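Local coordinates for protein fructose-bisphosphate aldolase (Thermus caldophilus, PDB 2FJK) that belongs to the class-II fructose-bisphosphate aldolases, enzymes built on a TIM barrel, and here holds 1,3-dihydroxyacetonephosphate in its pocket, at residues A76-G82 with F96-D102; V19-T24 with P43-S49. All coordinates share one frame. Residue numbers count along the deposited sequence, not the author numbering.

Interaction 1: A76-G82 with F96-D102. With 13P (1,3-dihydroxyacetonephosphate), chain E.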
loop_
_atom_site.group_PDB
_atom_site.type_symbol
_atom_site.label_atom_id
_atom_site.label_comp_id
_atom_site.label_asym_id
_atom_site.label_seq_id
_atom_site.Cartn_x
_atom_site.Cartn_y
_atom_site.Cartn_z
ATOM N N ALA A 76 -3.376 -9.917 -13.972
ATOM C CA ALA A 76 -4.451 -8.956 -14.203
ATOM C C ALA A 76 -5.548 -9.225 -13.179
ATOM O O ALA A 76 -5.791 -10.373 -12.808
ATOM C CB ALA A 76 -5.013 -9.106 -15.616
ATOM N N VAL A 77 -6.198 -8.160 -12.722
ATOM C CA VAL A 77 -7.291 -8.265 -11.763
ATOM C C VAL A 77 -8.575 -7.785 -12.470
ATOM O O VAL A 77 -8.743 -6.589 -12.713
ATOM C CB VAL A 77 -6.989 -7.404 -10.520
ATOM C CG1 VAL A 77 -8.148 -7.463 -9.535
ATOM C CG2 VAL A 77 -5.684 -7.895 -9.858
ATOM N N HIS A 78 -9.457 -8.732 -12.816
ATOM C CA HIS A 78 -10.710 -8.437 -13.531
ATOM C C HIS A 78 -11.988 -8.564 -12.703
ATOM O O HIS A 78 -12.084 -9.419 -11.825
ATOM C CB HIS A 78 -10.864 -9.357 -14.748
ATOM C CG HIS A 78 -9.844 -9.139 -15.819
ATOM N ND1 HIS A 78 -10.104 -9.384 -17.150
ATOM C CD2 HIS A 78 -8.557 -8.717 -15.759
ATOM C CE1 HIS A 78 -9.025 -9.118 -17.866
ATOM N NE2 HIS A 78 -8.072 -8.711 -17.046
ATOM N N LEU A 79 -12.979 -7.729 -13.022
ATOM C CA LEU A 79 -14.265 -7.733 -12.328
ATOM C C LEU A 79 -15.104 -8.977 -12.652
ATOM O O LEU A 79 -15.513 -9.693 -11.752
ATOM C CB LEU A 79 -15.057 -6.463 -12.659
ATOM C CG LEU A 79 -16.556 -6.442 -12.311
ATOM C CD1 LEU A 79 -16.776 -6.755 -10.836
ATOM C CD2 LEU A 79 -17.136 -5.072 -12.656
ATOM N N ASP A 80 -15.376 -9.248 -13.919
ATOM C CA ASP A 80 -16.160 -10.446 -14.243
ATOM C C ASP A 80 -17.683 -10.296 -14.019
ATOM O O ASP A 80 -18.180 -10.291 -12.884
ATOM C CB ASP A 80 -15.626 -11.643 -13.432
ATOM C CG ASP A 80 -16.181 -12.978 -13.901
ATOM O OD1 ASP A 80 -16.159 -13.230 -15.124
ATOM O OD2 ASP A 80 -16.622 -13.779 -13.047
ATOM N N HIS A 81 -18.405 -10.166 -15.124
ATOM C CA HIS A 81 -19.854 -10.042 -15.103
ATOM C C HIS A 81 -20.361 -8.938 -14.180
ATOM O O HIS A 81 -21.177 -9.189 -13.289
ATOM C CB HIS A 81 -20.473 -11.385 -14.705
ATOM C CG HIS A 81 -20.167 -12.494 -15.663
ATOM N ND1 HIS A 81 -19.769 -13.747 -15.252
ATOM C CD2 HIS A 81 -20.192 -12.534 -17.016
ATOM C CE1 HIS A 81 -19.558 -14.511 -16.310
ATOM N NE2 HIS A 81 -19.808 -13.798 -17.392
ATOM N N GLY A 82 -19.868 -7.720 -14.391
ATOM C CA GLY A 82 -20.319 -6.599 -13.590
ATOM C C GLY A 82 -21.790 -6.417 -13.916
ATOM O O GLY A 82 -22.181 -6.542 -15.075
ATOM N N PHE A 96 -8.929 -2.388 -9.938
ATOM C CA PHE A 96 -8.972 -3.450 -10.929
ATOM C C PHE A 96 -8.365 -2.918 -12.220
ATOM O O PHE A 96 -8.498 -1.736 -12.542
ATOM C CB PHE A 96 -10.411 -3.915 -11.163
ATOM C CG PHE A 96 -10.989 -4.704 -10.011
ATOM C CD1 PHE A 96 -10.715 -4.347 -8.692
ATOM C CD2 PHE A 96 -11.835 -5.781 -10.245
ATOM C CE1 PHE A 96 -11.279 -5.051 -7.622
ATOM C CE2 PHE A 96 -12.407 -6.493 -9.185
ATOM C CZ PHE A 96 -12.129 -6.129 -7.874
ATOM N N THR A 97 -7.699 -3.802 -12.954
ATOM C CA THR A 97 -7.041 -3.416 -14.195
ATOM C C THR A 97 -7.860 -3.748 -15.439
ATOM O O THR A 97 -7.456 -3.444 -16.566
ATOM C CB THR A 97 -5.671 -4.087 -14.285
ATOM O OG1 THR A 97 -5.837 -5.508 -14.277
ATOM C CG2 THR A 97 -4.822 -3.674 -13.096
ATOM N N SER A 98 -9.013 -4.370 -15.218
ATOM C CA SER A 98 -9.920 -4.731 -16.297
ATOM C C SER A 98 -11.310 -4.974 -15.718
ATOM O O SER A 98 -11.471 -5.686 -14.719
ATOM C CB SER A 98 -9.439 -5.994 -16.999
ATOM O OG SER A 98 -8.048 -6.215 -16.790
ATOM N N VAL A 99 -12.315 -4.368 -16.340
ATOM C CA VAL A 99 -13.677 -4.531 -15.876
ATOM C C VAL A 99 -14.543 -5.143 -16.951
ATOM O O VAL A 99 -14.181 -5.176 -18.132
ATOM C CB VAL A 99 -14.307 -3.197 -15.469
ATOM C CG1 VAL A 99 -13.518 -2.581 -14.332
ATOM C CG2 VAL A 99 -14.369 -2.267 -16.674
HETATM N N MSE A 100 -15.705 -5.612 -16.527
HETATM C CA MSE A 100 -16.632 -6.244 -17.433
HETATM C C MSE A 100 -18.055 -5.946 -17.029
HETATM O O MSE A 100 -18.430 -6.083 -15.859
HETATM C CB MSE A 100 -16.413 -7.748 -17.415
HETATM C CG MSE A 100 -17.290 -8.494 -18.367
HETATM SE SE MSE A 100 -17.149 -10.349 -18.000
HETATM C CE MSE A 100 -15.237 -10.482 -17.729
ATOM N N ILE A 101 -18.844 -5.528 -18.003
ATOM C CA ILE A 101 -20.236 -5.234 -17.768
ATOM C C ILE A 101 -21.004 -6.303 -18.534
ATOM O O ILE A 101 -20.699 -6.594 -19.692
ATOM C CB ILE A 101 -20.598 -3.826 -18.299
ATOM C CG1 ILE A 101 -22.089 -3.565 -18.121
ATOM C CG2 ILE A 101 -20.186 -3.697 -19.764
ATOM C CD1 ILE A 101 -22.530 -3.486 -16.679
ATOM N N ASP A 102 -21.978 -6.915 -17.878
ATOM C CA ASP A 102 -22.769 -7.940 -18.533
ATOM C C ASP A 102 -24.187 -7.458 -18.821
ATOM O O ASP A 102 -25.030 -7.377 -17.927
ATOM C CB ASP A 102 -22.805 -9.214 -17.687
ATOM C CG ASP A 102 -23.689 -10.293 -18.295
ATOM O OD1 ASP A 102 -23.793 -10.361 -19.541
ATOM O OD2 ASP A 102 -24.269 -11.085 -17.522
HETATM P P 13P E . -17.733 -22.025 -14.002
HETATM O O1P 13P E . -18.944 -22.201 -12.964
HETATM O O2P 13P E . -18.004 -23.044 -15.183
HETATM O O3P 13P E . -16.393 -22.388 -13.293
HETATM O O1 13P E . -17.717 -20.499 -14.505
HETATM C C1 13P E . -16.462 -19.887 -14.795
HETATM C C2 13P E . -16.800 -18.595 -15.494
HETATM O O2 13P E . -17.557 -18.615 -16.462
HETATM C C3 13P E . -16.214 -17.267 -15.014
HETATM O O3 13P E . -16.769 -16.184 -15.752
#

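Interaction 2: V19-T24 with P43-S49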
loop_
_atom_site.group_PDB
_atom_site.type_symbol
_atom_site.label_atom_id
_atom_site.label_comp_id
_atom_site.label_asym_id
_atom_site.label_seq_id
_atom_site.Cartn_x
_atom_site.Cartn_y
_atom_site.Cartn_z
ATOM N N VAL A 19 -4.958 -17.915 -21.509
ATOM C CA VAL A 19 -4.575 -17.493 -20.176
ATOM C C VAL A 19 -5.745 -17.766 -19.252
ATOM O O VAL A 19 -6.883 -17.405 -19.555
ATOM C CB VAL A 19 -4.257 -15.995 -20.141
ATOM C CG1 VAL A 19 -4.196 -15.510 -18.706
ATOM C CG2 VAL A 19 -2.943 -15.738 -20.849
ATOM N N GLY A 20 -5.467 -18.409 -18.127
ATOM C CA GLY A 20 -6.533 -18.719 -17.192
ATOM C C GLY A 20 -6.962 -17.579 -16.287
ATOM O O GLY A 20 -6.132 -16.829 -15.772
ATOM N N ALA A 21 -8.272 -17.433 -16.120
ATOM C CA ALA A 21 -8.832 -16.422 -15.233
ATOM C C ALA A 21 -9.425 -17.299 -14.143
ATOM O O ALA A 21 -10.149 -18.254 -14.436
ATOM C CB ALA A 21 -9.927 -15.610 -15.938
ATOM N N PHE A 22 -9.095 -17.002 -12.893
ATOM C CA PHE A 22 -9.586 -17.804 -11.789
ATOM C C PHE A 22 -10.266 -16.965 -10.722
ATOM O O PHE A 22 -9.716 -15.961 -10.255
ATOM C CB PHE A 22 -8.438 -18.601 -11.170
ATOM C CG PHE A 22 -7.676 -19.437 -12.162
ATOM C CD1 PHE A 22 -6.675 -18.873 -12.946
ATOM C CD2 PHE A 22 -7.968 -20.788 -12.320
ATOM C CE1 PHE A 22 -5.968 -19.639 -13.873
ATOM C CE2 PHE A 22 -7.269 -21.567 -13.247
ATOM C CZ PHE A 22 -6.267 -20.988 -14.026
ATOM N N ASN A 23 -11.463 -17.389 -10.338
ATOM C CA ASN A 23 -12.244 -16.679 -9.334
ATOM C C ASN A 23 -11.680 -16.903 -7.951
ATOM O O ASN A 23 -11.252 -18.005 -7.620
ATOM C CB ASN A 23 -13.705 -17.131 -9.387
ATOM C CG ASN A 23 -14.400 -16.637 -10.616
ATOM O OD1 ASN A 23 -14.900 -15.505 -10.655
ATOM N ND2 ASN A 23 -14.421 -17.467 -11.647
ATOM N N THR A 24 -11.675 -15.836 -7.156
ATOM C CA THR A 24 -11.159 -15.882 -5.794
ATOM C C THR A 24 -12.147 -15.187 -4.891
ATOM O O THR A 24 -12.808 -14.247 -5.313
ATOM C CB THR A 24 -9.859 -15.096 -5.626
ATOM O OG1 THR A 24 -8.982 -15.362 -6.720
ATOM C CG2 THR A 24 -9.198 -15.481 -4.315
ATOM N N PRO A 43 1.288 -16.397 -17.045
ATOM C CA PRO A 43 0.586 -15.139 -16.790
ATOM C C PRO A 43 -0.726 -15.607 -16.170
ATOM O O PRO A 43 -1.080 -16.767 -16.336
ATOM C CB PRO A 43 0.409 -14.556 -18.190
ATOM C CG PRO A 43 0.332 -15.795 -19.069
ATOM C CD PRO A 43 1.409 -16.662 -18.494
ATOM N N VAL A 44 -1.434 -14.748 -15.445
ATOM C CA VAL A 44 -2.686 -15.170 -14.825
ATOM C C VAL A 44 -3.615 -13.990 -14.570
ATOM O O VAL A 44 -3.175 -12.846 -14.470
ATOM C CB VAL A 44 -2.426 -15.901 -13.476
ATOM C CG1 VAL A 44 -1.925 -14.917 -12.432
ATOM C CG2 VAL A 44 -3.702 -16.599 -12.991
ATOM N N ILE A 45 -4.906 -14.287 -14.477
ATOM C CA ILE A 45 -5.922 -13.281 -14.219
ATOM C C ILE A 45 -6.676 -13.626 -12.943
ATOM O O ILE A 45 -7.175 -14.743 -12.791
ATOM C CB ILE A 45 -6.946 -13.201 -15.375
ATOM C CG1 ILE A 45 -6.270 -12.652 -16.634
ATOM C CG2 ILE A 45 -8.110 -12.298 -14.989
ATOM C CD1 ILE A 45 -7.177 -12.617 -17.851
ATOM N N LEU A 46 -6.740 -12.678 -12.016
ATOM C CA LEU A 46 -7.486 -12.886 -10.781
ATOM C C LEU A 46 -8.887 -12.315 -11.030
ATOM O O LEU A 46 -9.056 -11.114 -11.256
ATOM C CB LEU A 46 -6.794 -12.177 -9.611
ATOM C CG LEU A 46 -5.435 -12.777 -9.239
ATOM C CD1 LEU A 46 -4.877 -12.112 -7.998
ATOM C CD2 LEU A 46 -5.611 -14.250 -8.978
ATOM N N ALA A 47 -9.887 -13.189 -11.019
ATOM C CA ALA A 47 -11.263 -12.777 -11.269
ATOM C C ALA A 47 -12.077 -12.665 -9.992
ATOM O O ALA A 47 -12.049 -13.550 -9.137
ATOM C CB ALA A 47 -11.943 -13.766 -12.236
ATOM N N LEU A 48 -12.792 -11.560 -9.862
ATOM C CA LEU A 48 -13.629 -11.359 -8.705
ATOM C C LEU A 48 -15.040 -10.974 -9.121
ATOM O O LEU A 48 -15.260 -9.907 -9.672
ATOM C CB LEU A 48 -13.062 -10.270 -7.800
ATOM C CG LEU A 48 -11.869 -10.616 -6.916
ATOM C CD1 LEU A 48 -10.593 -10.692 -7.759
ATOM C CD2 LEU A 48 -11.742 -9.548 -5.839
ATOM N N SER A 49 -16.001 -11.842 -8.834
ATOM C CA SER A 49 -17.390 -11.556 -9.167
ATOM C C SER A 49 -17.847 -10.451 -8.229
ATOM O O SER A 49 -17.076 -9.965 -7.388
ATOM C CB SER A 49 -18.247 -12.795 -8.928
ATOM O OG SER A 49 -18.303 -13.079 -7.532
HETATM O O HOH W 1 -2.880 -18.880 -16.853
HETATM O O HOH W 2 -14.854 -14.218 -7.852
#

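Interaction 1: A76-G82 with F96-D102
The shortest bonds lie at the C-terminal end, where G82 N gives a hydrogen bond to M100 O (2.6 Å) and D102 N gives one to G82 O (2.8 Å). Further back, L79 N reaches S98 O at 3.1 Å, T97 N reaches V77 O at 3.0 Å, and V77 N reaches T97 OG1 at 3.1 Å, the same hydroxyl that bonds to V3 O. The backbone bonds belong to two single-bridge ladders, H78 with S98 and G82 with I101, the register shifting by one residue between them. There residues 79-81 leave the strand conformation, with positive phi at D80 and H81, and selenomethionine M100 packs against them, its CE 3.6 Å from D80 CA. V77 CG1 sits over the face of the F96 ring, 4.0 Å from its centroid in a CH-pi contact. D80 OD1 accepts a hydrogen bond from 13P O3 (3.1 Å); backbone pairing on either side of the turn, at L79 and G82, is consistent with a defined position for this acid.

Interaction 2: V19-T24 with P43-S49
At the middle of this contact A21 CB meets I45 CB at 3.9 Å, side by side on two neighbouring parallel strands of the TIM barrel. They are the two strands of a beta-alpha-beta unit, strand 19-23, helix 27-38, strand 44-47, so the connecting helix crosses the outside of the sheet. A21, N23, I45 and A47 share the face turned to the barrel interior, where K249 touches both A21 and I45. F22 and L46 take the helix side; F22 packs on I33 of helix 27-38. Its ring also folds back over G20, where a CB would run into F22 CE1, and brings F22 CD1 to 3.7 Å from V44 CG2. Toward the start of the strands, V19 closes the apolar layer, with CG1 4.1 Å from I45 CG1 and CG2 3.7 Å from P43 CG.

The backbones are joined by the staggered bonds of a parallel pair: I45 N to G20 O (3.1 Å), F22 N to I45 O (3.0 Å), A47 N to F22 O (2.9 Å) and T24 N to A47 O (3.0 Å). Water extends the pairing at the N-terminal end, accepting from G20 N at 2.9 Å and donating to P43 O at 2.8 Å. At the other end the strands part. N23, at the end of its strand, is one of the residues lining the 13P pocket. There S49 N-caps helix 50-68, its OG bonded to A52 N, while a second water accepts from S49 N at 2.8 Å and lies 3.1 Å from N23 OD1.

Following the chain, interaction 2 joins strands 19-23 and 44-47, and interaction 1 joins 75-78 to 98-101, so the four are successive barrel staves. The two contacts have centres about 10 Å apart and are stitched together between 44-47 and 75-78: A76 O lies 2.6 Å from L46 N and H78 N 2.9 Å from L46 O, both probable hydrogen bonds. Near the C-terminal ends, L79 CD1 packs 3.7 Å from L48 O. Both contacts then reach the pocket. D80 OD2 and N23 OD1 approach to 3.4 Å, and the N23 side chain is about 4 Å from the 13P that D80 binds.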